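Local atomic coordinates of imidazolonepropionase (Unidentified, PDB entry 2Q09), a protein that hydrolyses the ring carbon–nitrogen bond of imidazolone-5-propanoate to give N-formimidoyl-L-glutamate, the third step of histidine degradation. Residues L148-E151 with L152-L155; R184-P187 with D188-V191; G340-P343 with V344-M347; F120-A123 with L124-K128; Y94-I97 with A98-G101. All coordinates share one frame; numbering follows the deposited sequence.

Contact 1. Residues L148-E151 with L152-L155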
loop_
_atom_site.group_PDB
_atom_site.type_symbol
_atom_site.label_atom_id
_atom_site.label_comp_id
_atom_site.label_asym_id
_atom_site.label_seq_id
_atom_site.Cartn_x
_atom_site.Cartn_y
_atom_site.Cartn_z
ATOM N N LEU A 148 2.612 -7.124 22.442
ATOM C CA LEU A 148 1.286 -6.537 22.321
ATOM C C LEU A 148 1.342 -5.011 22.345
ATOM O O LEU A 148 0.826 -4.356 21.434
ATOM C CB LEU A 148 0.365 -7.045 23.434
ATOM C CG LEU A 148 -1.114 -6.637 23.328
ATOM C CD1 LEU A 148 -1.973 -7.612 24.128
ATOM C CD2 LEU A 148 -1.310 -5.202 23.830
ATOM N N GLU A 149 1.959 -4.444 23.377
ATOM C CA GLU A 149 2.032 -2.990 23.490
ATOM C C GLU A 149 2.740 -2.303 22.323
ATOM O O GLU A 149 2.308 -1.249 21.859
ATOM C CB GLU A 149 2.721 -2.577 24.796
ATOM C CG GLU A 149 1.924 -2.911 26.044
ATOM C CD GLU A 149 2.195 -4.309 26.570
ATOM O OE1 GLU A 149 2.751 -5.146 25.825
ATOM O OE2 GLU A 149 1.847 -4.569 27.741
ATOM N N ASP A 150 3.837 -2.883 21.854
ATOM C CA ASP A 150 4.567 -2.249 20.762
ATOM C C ASP A 150 3.841 -2.338 19.421
ATOM O O ASP A 150 3.898 -1.405 18.625
ATOM C CB ASP A 150 5.975 -2.827 20.686
ATOM C CG ASP A 150 6.807 -2.474 21.918
ATOM O OD1 ASP A 150 7.070 -1.272 22.132
ATOM O OD2 ASP A 150 7.185 -3.389 22.680
ATOM N N GLU A 151 3.145 -3.443 19.165
ATOM C CA GLU A 151 2.387 -3.564 17.920
ATOM C C GLU A 151 1.271 -2.504 17.880
ATOM O O GLU A 151 1.082 -1.827 16.873
ATOM C CB GLU A 151 1.783 -4.970 17.781
ATOM C CG GLU A 151 2.804 -6.053 17.437
ATOM C CD GLU A 151 3.502 -5.805 16.103
ATOM O OE1 GLU A 151 2.800 -5.555 15.099
ATOM O OE2 GLU A 151 4.749 -5.866 16.053
ATOM N N LEU A 152 0.533 -2.361 18.977
ATOM C CA LEU A 152 -0.542 -1.367 19.028
ATOM C C LEU A 152 0.018 0.053 19.018
ATOM O O LEU A 152 -0.630 0.980 18.531
ATOM C CB LEU A 152 -1.413 -1.575 20.271
ATOM C CG LEU A 152 -2.589 -2.548 20.123
ATOM C CD1 LEU A 152 -2.105 -3.908 19.664
ATOM C CD2 LEU A 152 -3.328 -2.650 21.452
ATOM N N LYS A 153 1.225 0.220 19.557
ATOM C CA LYS A 153 1.873 1.527 19.576
ATOM C C LYS A 153 2.040 1.990 18.129
ATOM O O LYS A 153 1.812 3.145 17.800
ATOM C CB LYS A 153 3.245 1.412 20.256
ATOM C CG LYS A 153 4.116 2.643 20.139
ATOM C CD LYS A 153 5.396 2.514 20.979
ATOM C CE LYS A 153 6.309 1.418 20.475
ATOM N NZ LYS A 153 7.567 1.337 21.279
HETATM N N MSE A 154 2.456 1.075 17.265
HETATM C CA MSE A 154 2.646 1.400 15.860
HETATM C C MSE A 154 1.320 1.756 15.201
HETATM O O MSE A 154 1.237 2.716 14.434
HETATM C CB MSE A 154 3.312 0.229 15.141
HETATM C CG MSE A 154 4.745 0.004 15.635
HETATM SE SE MSE A 154 5.598 -1.483 14.795
HETATM C CE MSE A 154 4.531 -2.887 15.477
ATOM N N LEU A 155 0.283 0.989 15.508
ATOM C CA LEU A 155 -1.032 1.264 14.937
ATOM C C LEU A 155 -1.535 2.627 15.394
ATOM O O LEU A 155 -2.191 3.335 14.632
ATOM C CB LEU A 155 -2.031 0.171 15.331
ATOM C CG LEU A 155 -1.657 -1.258 14.921
ATOM C CD1 LEU A 155 -2.754 -2.211 15.374
ATOM C CD2 LEU A 155 -1.479 -1.342 13.398
#
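D150 and K153 lie side by side on one flank of helix 148-164 and form a salt bridge. K153 NZ donates to D150 OD1 at 2.8 Å and meets it nearly end-on to the C-O bond. The lysine chain starts out with CG anti to the backbone N (chi1 170°). It then bends at chi3 (65°), which brings NZ back over D150. NZ also reaches the carbonyls of T111 and A114, while D150 OD2 bonds to T147 OG1. Both charged ends are therefore shared with neighbours.

E151 and M154, a selenomethionine, run in the same direction on another flank. The methyl CE of M154 rests against the carboxylate, with CD of E151 3.2 Å from it. This is tight for a methyl group. The bend of E151 at chi2 (-61°) lets its two oxygens serve the preceding loop. OE1 bonds to S142 OG and G143 N, and OE2 to G145 N and L146 N.

L148 and L152 meet through their CD2 methyls at 4.0 Å, and both touch I198 of helix 187-204. Backbone bonds such as K153 N to E149 O (2.9 Å) hold the turn.

Four bonds on one buried carboxylate would tend to keep it ionised. They tie the helix to the loop that carries Y144, a residue of the ligand pocket, so E151 probably helps to position this loop from the second shell.

Contact 2. Residues R184-P187 with D188-V191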
loop_
_atom_site.group_PDB
_atom_site.type_symbol
_atom_site.label_atom_id
_atom_site.label_comp_id
_atom_site.label_asym_id
_atom_site.label_seq_id
_atom_site.Cartn_x
_atom_site.Cartn_y
_atom_site.Cartn_z
ATOM N N ARG A 184 11.640 -17.361 20.588
ATOM C CA ARG A 184 12.548 -18.067 19.687
ATOM C C ARG A 184 12.384 -19.587 19.665
ATOM O O ARG A 184 12.405 -20.205 18.600
ATOM C CB ARG A 184 13.990 -17.715 20.057
ATOM C CG ARG A 184 15.032 -18.141 19.047
ATOM C CD ARG A 184 16.453 -17.887 19.559
ATOM N NE ARG A 184 16.743 -16.480 19.837
ATOM C CZ ARG A 184 16.530 -15.871 21.001
ATOM N NH1 ARG A 184 16.016 -16.536 22.026
ATOM N NH2 ARG A 184 16.844 -14.594 21.143
ATOM N N ASP A 185 12.222 -20.185 20.840
ATOM C CA ASP A 185 12.082 -21.633 20.949
ATOM C C ASP A 185 10.653 -22.134 21.095
ATOM O O ASP A 185 10.423 -23.305 21.378
ATOM C CB ASP A 185 12.918 -22.151 22.125
ATOM C CG ASP A 185 14.391 -21.814 21.982
ATOM O OD1 ASP A 185 14.868 -21.712 20.833
ATOM O OD2 ASP A 185 15.071 -21.665 23.015
ATOM N N ASP A 186 9.684 -21.251 20.899
ATOM C CA ASP A 186 8.292 -21.654 21.004
ATOM C C ASP A 186 7.419 -20.748 20.139
ATOM O O ASP A 186 6.578 -20.002 20.645
ATOM C CB ASP A 186 7.827 -21.604 22.460
ATOM C CG ASP A 186 6.572 -22.409 22.685
ATOM O OD1 ASP A 186 5.896 -22.740 21.689
ATOM O OD2 ASP A 186 6.255 -22.707 23.854
ATOM N N PRO A 187 7.613 -20.818 18.811
ATOM C CA PRO A 187 6.899 -20.048 17.787
ATOM C C PRO A 187 5.381 -20.102 17.921
ATOM O O PRO A 187 4.689 -19.102 17.716
ATOM C CB PRO A 187 7.369 -20.697 16.489
ATOM C CG PRO A 187 8.755 -21.141 16.818
ATOM C CD PRO A 187 8.577 -21.740 18.181
ATOM N N ASP A 188 4.872 -21.281 18.262
ATOM C CA ASP A 188 3.437 -21.484 18.414
ATOM C C ASP A 188 2.861 -20.713 19.585
ATOM O O ASP A 188 1.686 -20.361 19.596
ATOM C CB ASP A 188 3.141 -22.974 18.576
ATOM C CG ASP A 188 3.342 -23.739 17.289
ATOM O OD1 ASP A 188 4.084 -24.741 17.291
ATOM O OD2 ASP A 188 2.753 -23.333 16.268
ATOM N N SER A 189 3.702 -20.446 20.576
ATOM C CA SER A 189 3.275 -19.702 21.745
ATOM C C SER A 189 3.044 -18.257 21.315
ATOM O O SER A 189 2.128 -17.591 21.800
ATOM C CB SER A 189 4.349 -19.779 22.832
ATOM O OG SER A 189 3.811 -19.435 24.096
ATOM N N TRP A 190 3.877 -17.786 20.391
ATOM C CA TRP A 190 3.763 -16.424 19.881
ATOM C C TRP A 190 2.478 -16.329 19.062
ATOM O O TRP A 190 1.756 -15.339 19.130
ATOM C CB TRP A 190 4.986 -16.081 19.016
ATOM C CG TRP A 190 4.884 -14.767 18.296
ATOM C CD1 TRP A 190 5.046 -14.556 16.955
ATOM C CD2 TRP A 190 4.585 -13.486 18.873
ATOM N NE1 TRP A 190 4.861 -13.223 16.659
ATOM C CE2 TRP A 190 4.578 -12.546 17.816
ATOM C CE3 TRP A 190 4.320 -13.042 20.180
ATOM C CZ2 TRP A 190 4.320 -11.186 18.023
ATOM C CZ3 TRP A 190 4.061 -11.684 20.385
ATOM C CH2 TRP A 190 4.064 -10.775 19.309
ATOM N N VAL A 191 2.187 -17.366 18.288
ATOM C CA VAL A 191 0.974 -17.381 17.485
ATOM C C VAL A 191 -0.250 -17.306 18.402
ATOM O O VAL A 191 -1.207 -16.590 18.105
ATOM C CB VAL A 191 0.896 -18.649 16.603
ATOM C CG1 VAL A 191 -0.440 -18.694 15.871
ATOM C CG2 VAL A 191 2.040 -18.646 15.597
#
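D186 has non-helical backbone angles (phi -153°) and P187 is already helical; S189 N donates to D186 O at 2.9 Å as helix 187-204 begins. D186 is the N-cap. Its amide partner approaches from well above the carbonyl plane.

The side chain of D186 adds a second grip on the same N-H. D186 OD1 accepts from S189 N at 3.4 Å, a weak capping bond. With CG of D186 anti to its backbone N (chi1 -162°), the carboxylate lies over the start of the helix. The carboxylate carbon CG lies 3.4 Å from S189 CB. A negative charge at this N-terminal end would probably be favoured by the helix dipole.

P187 is the first residue of the helix. P187 O takes V191 N at 3.1 Å, with the donor in the carbonyl plane, and takes W190 N more weakly. The branch CG2 of V191 lies 3.4 Å from the same P187 O. The side chain of D188 leaves the cap and uses OD2 to bond Q224 NE2.

Q224 belongs to helix 222-234, and both P187 and V191 touch it as well. W190 turns the other way, its indole meeting the ring of Y183 at about 50°. W190 NE1 makes a weak bond to A175 O on strand 168-176. The first turn thus sits between the next helix of the barrel and the end of that strand.

Contact 3. Residues G340-P343 with V344-M347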
loop_
_atom_site.group_PDB
_atom_site.type_symbol
_atom_site.label_atom_id
_atom_site.label_comp_id
_atom_site.label_asym_id
_atom_site.label_seq_id
_atom_site.Cartn_x
_atom_site.Cartn_y
_atom_site.Cartn_z
ATOM N N GLY A 340 7.853 -5.653 -16.411
ATOM C CA GLY A 340 7.235 -5.547 -17.723
ATOM C C GLY A 340 5.830 -4.972 -17.819
ATOM O O GLY A 340 5.192 -5.090 -18.867
ATOM N N LEU A 341 5.326 -4.368 -16.747
ATOM C CA LEU A 341 3.994 -3.785 -16.802
ATOM C C LEU A 341 3.996 -2.579 -17.733
ATOM O O LEU A 341 5.038 -1.989 -18.008
ATOM C CB LEU A 341 3.534 -3.332 -15.409
ATOM C CG LEU A 341 2.737 -4.301 -14.532
ATOM C CD1 LEU A 341 3.571 -5.527 -14.206
ATOM C CD2 LEU A 341 2.320 -3.575 -13.241
ATOM N N THR A 342 2.818 -2.220 -18.230
ATOM C CA THR A 342 2.687 -1.049 -19.088
ATOM C C THR A 342 2.399 0.123 -18.160
ATOM O O THR A 342 1.979 -0.076 -17.018
ATOM C CB THR A 342 1.503 -1.190 -20.061
ATOM O OG1 THR A 342 0.291 -1.345 -19.317
ATOM C CG2 THR A 342 1.684 -2.409 -20.956
ATOM N N PRO A 343 2.642 1.359 -18.622
ATOM C CA PRO A 343 2.349 2.478 -17.721
ATOM C C PRO A 343 0.875 2.493 -17.301
ATOM O O PRO A 343 0.540 2.953 -16.210
ATOM C CB PRO A 343 2.728 3.706 -18.547
ATOM C CG PRO A 343 3.891 3.178 -19.388
ATOM C CD PRO A 343 3.371 1.814 -19.820
ATOM N N VAL A 344 -0.007 1.989 -18.163
ATOM C CA VAL A 344 -1.424 1.983 -17.833
ATOM C C VAL A 344 -1.733 0.925 -16.763
ATOM O O VAL A 344 -2.580 1.149 -15.897
ATOM C CB VAL A 344 -2.309 1.780 -19.108
ATOM C CG1 VAL A 344 -2.199 0.354 -19.631
ATOM C CG2 VAL A 344 -3.741 2.145 -18.792
ATOM N N GLU A 345 -1.035 -0.211 -16.801
ATOM C CA GLU A 345 -1.250 -1.239 -15.781
ATOM C C GLU A 345 -0.730 -0.700 -14.440
ATOM O O GLU A 345 -1.312 -0.947 -13.379
ATOM C CB GLU A 345 -0.507 -2.534 -16.136
ATOM C CG GLU A 345 -1.067 -3.276 -17.349
ATOM C CD GLU A 345 -0.234 -4.497 -17.721
ATOM O OE1 GLU A 345 1.006 -4.382 -17.810
ATOM O OE2 GLU A 345 -0.829 -5.572 -17.930
ATOM N N ALA A 346 0.370 0.043 -14.491
ATOM C CA ALA A 346 0.949 0.612 -13.279
ATOM C C ALA A 346 -0.001 1.637 -12.664
ATOM O O ALA A 346 -0.191 1.660 -11.455
ATOM C CB ALA A 346 2.305 1.260 -13.595
HETATM N N MSE A 347 -0.601 2.479 -13.503
HETATM C CA MSE A 347 -1.530 3.496 -13.022
HETATM C C MSE A 347 -2.764 2.842 -12.387
HETATM O O MSE A 347 -3.199 3.224 -11.297
HETATM C CB MSE A 347 -1.937 4.435 -14.167
HETATM C CG MSE A 347 -2.806 5.603 -13.726
HETATM SE SE MSE A 347 -1.939 6.692 -12.375
HETATM C CE MSE A 347 -3.260 8.147 -12.324
#
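T342 and E345 form a capping box at the start of helix 343-349, in the amidohydrolase fold. T342 is the N-cap. Its hydroxyl OG1 accepts from E345 N at 3.1 Å. In return, E345 OE1 accepts from T342 N at 2.9 Å, on the anti side of the carboxylate and near its plane.

The torsions make this exchange possible. T342 OG1 stands between the backbone N and the carbonyl carbon (chi1 60°), facing the first turn. The E345 chain is extended beyond CG (chi2 176°), long enough to reach back past OG1 to the T342 amide. On the way, CG of E345 passes 3.1 Å from T342 OG1.

E345 OE1 has a second partner, R306, in a salt bridge. The oxygen is thus shared between a backbone amide and a guanidinium, which would probably keep the carboxylate charged. L341 lies across the same side chain, with its CB 3.6 Å from E345 OE1. L341 also packs on A335 of helix 328-339.

Backbone bonds continue the helix, with A346 N to T342 O at 3.0 Å and M347 N to P343 O at the same length. M347, a selenomethionine, leads away from the cap toward L68 on strand 63-73 and L386 on helix 385-388.

Next to the capping bond it accepts from T342 N, E345 OE1 also lies 3.2 Å from L341 CA.

Contact 4. Residues F120-A123 with L124-K128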
loop_
_atom_site.group_PDB
_atom_site.type_symbol
_atom_site.label_atom_id
_atom_site.label_comp_id
_atom_site.label_asym_id
_atom_site.label_seq_id
_atom_site.Cartn_x
_atom_site.Cartn_y
_atom_site.Cartn_z
ATOM N N PHE A 120 6.276 8.773 15.532
ATOM C CA PHE A 120 5.422 9.712 14.814
ATOM C C PHE A 120 6.281 10.763 14.115
ATOM O O PHE A 120 6.098 11.045 12.930
ATOM C CB PHE A 120 4.465 10.395 15.795
ATOM C CG PHE A 120 3.627 11.477 15.181
ATOM C CD1 PHE A 120 2.534 11.164 14.378
ATOM C CD2 PHE A 120 3.945 12.817 15.387
ATOM C CE1 PHE A 120 1.765 12.173 13.794
ATOM C CE2 PHE A 120 3.185 13.830 14.810
ATOM C CZ PHE A 120 2.092 13.506 14.008
ATOM N N GLU A 121 7.218 11.340 14.862
ATOM C CA GLU A 121 8.114 12.355 14.324
ATOM C C GLU A 121 9.011 11.784 13.220
ATOM O O GLU A 121 9.361 12.487 12.275
ATOM C CB GLU A 121 8.985 12.942 15.441
ATOM C CG GLU A 121 8.220 13.686 16.530
ATOM C CD GLU A 121 7.482 14.910 16.011
ATOM O OE1 GLU A 121 8.016 15.594 15.114
ATOM O OE2 GLU A 121 6.375 15.201 16.508
ATOM N N LEU A 122 9.400 10.520 13.354
ATOM C CA LEU A 122 10.246 9.871 12.354
ATOM C C LEU A 122 9.468 9.571 11.072
ATOM O O LEU A 122 10.025 9.595 9.969
ATOM C CB LEU A 122 10.815 8.564 12.905
ATOM C CG LEU A 122 11.959 8.681 13.912
ATOM C CD1 LEU A 122 12.225 7.330 14.543
ATOM C CD2 LEU A 122 13.207 9.208 13.198
ATOM N N ALA A 123 8.182 9.290 11.225
ATOM C CA ALA A 123 7.334 8.958 10.085
ATOM C C ALA A 123 6.785 10.158 9.316
ATOM O O ALA A 123 6.485 10.034 8.126
ATOM C CB ALA A 123 6.171 8.058 10.544
ATOM N N LEU A 124 6.625 11.299 9.990
ATOM C CA LEU A 124 6.093 12.493 9.330
ATOM C C LEU A 124 6.751 12.812 7.981
ATOM O O LEU A 124 6.078 12.857 6.960
ATOM C CB LEU A 124 6.209 13.723 10.244
ATOM C CG LEU A 124 5.186 13.842 11.372
ATOM C CD1 LEU A 124 5.479 15.082 12.224
ATOM C CD2 LEU A 124 3.788 13.927 10.769
ATOM N N PRO A 125 8.075 13.043 7.965
ATOM C CA PRO A 125 8.780 13.359 6.714
ATOM C C PRO A 125 8.630 12.300 5.625
ATOM O O PRO A 125 8.669 12.620 4.436
ATOM C CB PRO A 125 10.228 13.525 7.167
ATOM C CG PRO A 125 10.309 12.596 8.337
ATOM C CD PRO A 125 9.034 12.901 9.072
ATOM N N ARG A 126 8.467 11.044 6.027
ATOM C CA ARG A 126 8.302 9.967 5.059
ATOM C C ARG A 126 6.938 10.105 4.382
ATOM O O ARG A 126 6.830 10.033 3.159
ATOM C CB ARG A 126 8.424 8.610 5.756
ATOM C CG ARG A 126 9.804 8.391 6.416
ATOM C CD ARG A 126 9.832 7.148 7.313
ATOM N NE ARG A 126 11.076 7.099 8.081
ATOM C CZ ARG A 126 11.242 6.415 9.210
ATOM N NH1 ARG A 126 10.240 5.708 9.717
ATOM N NH2 ARG A 126 12.412 6.454 9.842
ATOM N N VAL A 127 5.896 10.307 5.179
ATOM C CA VAL A 127 4.557 10.465 4.627
ATOM C C VAL A 127 4.466 11.721 3.767
ATOM O O VAL A 127 3.749 11.736 2.770
ATOM C CB VAL A 127 3.490 10.551 5.736
ATOM C CG1 VAL A 127 2.097 10.739 5.113
ATOM C CG2 VAL A 127 3.514 9.281 6.571
ATOM N N LYS A 128 5.198 12.766 4.136
ATOM C CA LYS A 128 5.154 14.002 3.364
ATOM C C LYS A 128 5.708 13.810 1.961
ATOM O O LYS A 128 5.271 14.472 1.017
ATOM C CB LYS A 128 5.902 15.120 4.095
ATOM C CG LYS A 128 5.130 15.602 5.327
ATOM C CD LYS A 128 5.803 16.771 6.027
ATOM C CE LYS A 128 4.981 17.179 7.239
ATOM N NZ LYS A 128 5.568 18.327 7.983
#
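A123 O is gripped by two amides. V127 N reaches it at 3.0 Å, nearly straight (167°), and R126 N reaches it more weakly at 3.1 Å. One turn earlier, F120 O takes L124 N at 3.0 Å.

Between these bonds the helix is kinked. P125 has no N-H to give, and its CD comes 3.2 Å from E121 O in place of a donor. R126 N makes no bond to L122 O, four residues back; it has just the weak one to A123 O. L122 O lies against the R126 side chain, 3.3 Å above one face of the guanidinium plane, toward its rim. The angle at NE is too poor for a hydrogen bond. The extended R126 chain carries its NH1 to L75 O and F77 O, and it makes a cation-pi contact with F77.

On another side, L124 covers one face of the F120 ring. L124 CG sits 4.2 Å from the ring centroid, close to the normal, in a CH-pi contact. CD1 of L124 touches CE2 of F120 at 3.7 Å, and CD2 lies against CZ. The ring is set there by F120 CG anti to the backbone N (chi1 175°). F120 also has a cation-pi partner, R160. It packs on L161 and A164, and A123 and L124 join it on L161.

This is a proline kink in helix 116-133, an outer helix of the amidohydrolase barrel, packed on helix 148-164. R126 ties it to the loop just after H74, a ligand of the iron.

Contact 5. Residues Y94-I97 with A98-G101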
loop_
_atom_site.group_PDB
_atom_site.type_symbol
_atom_site.label_atom_id
_atom_site.label_comp_id
_atom_site.label_asym_id
_atom_site.label_seq_id
_atom_site.Cartn_x
_atom_site.Cartn_y
_atom_site.Cartn_z
ATOM N N TYR A 94 27.154 -12.280 6.663
ATOM C CA TYR A 94 25.890 -11.997 7.332
ATOM C C TYR A 94 25.848 -12.644 8.715
ATOM O O TYR A 94 25.214 -12.124 9.631
ATOM C CB TYR A 94 24.700 -12.495 6.505
ATOM C CG TYR A 94 23.375 -12.240 7.199
ATOM C CD1 TYR A 94 23.059 -10.970 7.676
ATOM C CD2 TYR A 94 22.459 -13.270 7.413
ATOM C CE1 TYR A 94 21.870 -10.727 8.351
ATOM C CE2 TYR A 94 21.260 -13.041 8.090
ATOM C CZ TYR A 94 20.976 -11.763 8.557
ATOM O OH TYR A 94 19.802 -11.519 9.233
ATOM N N ALA A 95 26.528 -13.777 8.868
ATOM C CA ALA A 95 26.562 -14.471 10.150
ATOM C C ALA A 95 27.099 -13.546 11.232
ATOM O O ALA A 95 26.566 -13.496 12.334
ATOM C CB ALA A 95 27.435 -15.715 10.047
ATOM N N GLU A 96 28.155 -12.807 10.913
ATOM C CA GLU A 96 28.755 -11.884 11.866
ATOM C C GLU A 96 27.780 -10.752 12.183
ATOM O O GLU A 96 27.624 -10.367 13.342
ATOM C CB GLU A 96 30.065 -11.318 11.297
ATOM C CG GLU A 96 30.740 -10.262 12.165
ATOM C CD GLU A 96 31.179 -10.788 13.526
ATOM O OE1 GLU A 96 31.766 -11.888 13.579
ATOM O OE2 GLU A 96 30.944 -10.091 14.538
ATOM N N ILE A 97 27.133 -10.219 11.154
ATOM C CA ILE A 97 26.170 -9.138 11.326
ATOM C C ILE A 97 25.009 -9.622 12.187
ATOM O O ILE A 97 24.557 -8.920 13.089
ATOM C CB ILE A 97 25.629 -8.669 9.955
ATOM C CG1 ILE A 97 26.714 -7.875 9.222
ATOM C CG2 ILE A 97 24.365 -7.849 10.138
ATOM C CD1 ILE A 97 26.540 -7.848 7.724
ATOM N N ALA A 98 24.535 -10.829 11.906
ATOM C CA ALA A 98 23.421 -11.401 12.645
ATOM C C ALA A 98 23.773 -11.728 14.093
ATOM O O ALA A 98 23.030 -11.367 15.002
ATOM C CB ALA A 98 22.917 -12.650 11.938
ATOM N N ARG A 99 24.899 -12.397 14.322
ATOM C CA ARG A 99 25.279 -12.744 15.688
ATOM C C ARG A 99 25.371 -11.505 16.570
ATOM O O ARG A 99 25.170 -11.581 17.777
ATOM C CB ARG A 99 26.595 -13.555 15.721
ATOM C CG ARG A 99 27.791 -12.959 14.989
ATOM C CD ARG A 99 29.006 -13.900 15.036
ATOM N NE ARG A 99 29.539 -14.062 16.384
ATOM C CZ ARG A 99 30.110 -13.085 17.081
ATOM N NH1 ARG A 99 30.229 -11.877 16.559
ATOM N NH2 ARG A 99 30.549 -13.314 18.308
ATOM N N LYS A 100 25.667 -10.357 15.966
ATOM C CA LYS A 100 25.742 -9.106 16.713
ATOM C C LYS A 100 24.371 -8.430 16.731
ATOM O O LYS A 100 24.260 -7.242 17.016
ATOM C CB LYS A 100 26.778 -8.153 16.099
ATOM C CG LYS A 100 28.221 -8.643 16.144
ATOM C CD LYS A 100 28.795 -8.682 17.561
ATOM C CE LYS A 100 28.920 -7.291 18.184
ATOM N NZ LYS A 100 29.643 -7.305 19.479
ATOM N N GLY A 101 23.331 -9.192 16.403
ATOM C CA GLY A 101 21.977 -8.660 16.418
ATOM C C GLY A 101 21.499 -7.849 15.226
ATOM O O GLY A 101 20.616 -7.006 15.374
#
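R99 has a first torsion rarely seen in helices, and its side chain meets E96. Its CG stands between the backbone N and the carbonyl carbon (chi1 53°), which presses it to 3.0 Å from A95 O. From there the chain bends at chi3 and brings R99 NH1 alongside the E96 carboxylate. E96 OE2 and R99 NH1 form a salt bridge at 2.8 Å. The oxygen comes at the edge of the guanidinium, near its plane. The hydrogen bond itself is weak (115°), and the two flat groups are turned 45° from each other. K100 runs alongside E96, its CG 3.5 Å from E96 OE2.

Helix 94-99 ends here in a Schellman motif. G101 is the C-prime residue, with positive phi. G101 N returns to A98 O at 2.6 Å, and the N of the following residue comes to I97 O. K100 N still bonds to E96 O at 3.3 Å, and only weakly to I97 O.

Earlier in the helix, Y94 turns one face of its ring to A98. The methyl CB of A98 lies over that face, 4.2 Å from the ring centroid, in a CH-pi contact. It sits toward the rim, near CZ. The backbone of the same pair is joined by A98 N to Y94 O at 2.7 Å. Y94 also packs on R88 of helix 82-89. I97, buried, touches E84 and R88 of that helix.

The five contacts are local turns set round the amidohydrolase barrel. Contact 5 comes first along the chain, then contacts 4, 1, 2 and 3. Contacts 1 and 2 are neighbours, with nearest atoms about 5 Å apart, and their helices pack together. Contact 4 is about 17 Å from contact 1, centre to centre, and leans on the same helix 148-164. Contact 3 lies across the chain's centre from contacts 1 and 2 and away from the active site. The bound inhibitor is about 8 Å from the Y94 side chain, 10 Å from that of M154, 11 Å from that of R126 and 12 Å from that of W190. None of these four is among the pocket residues.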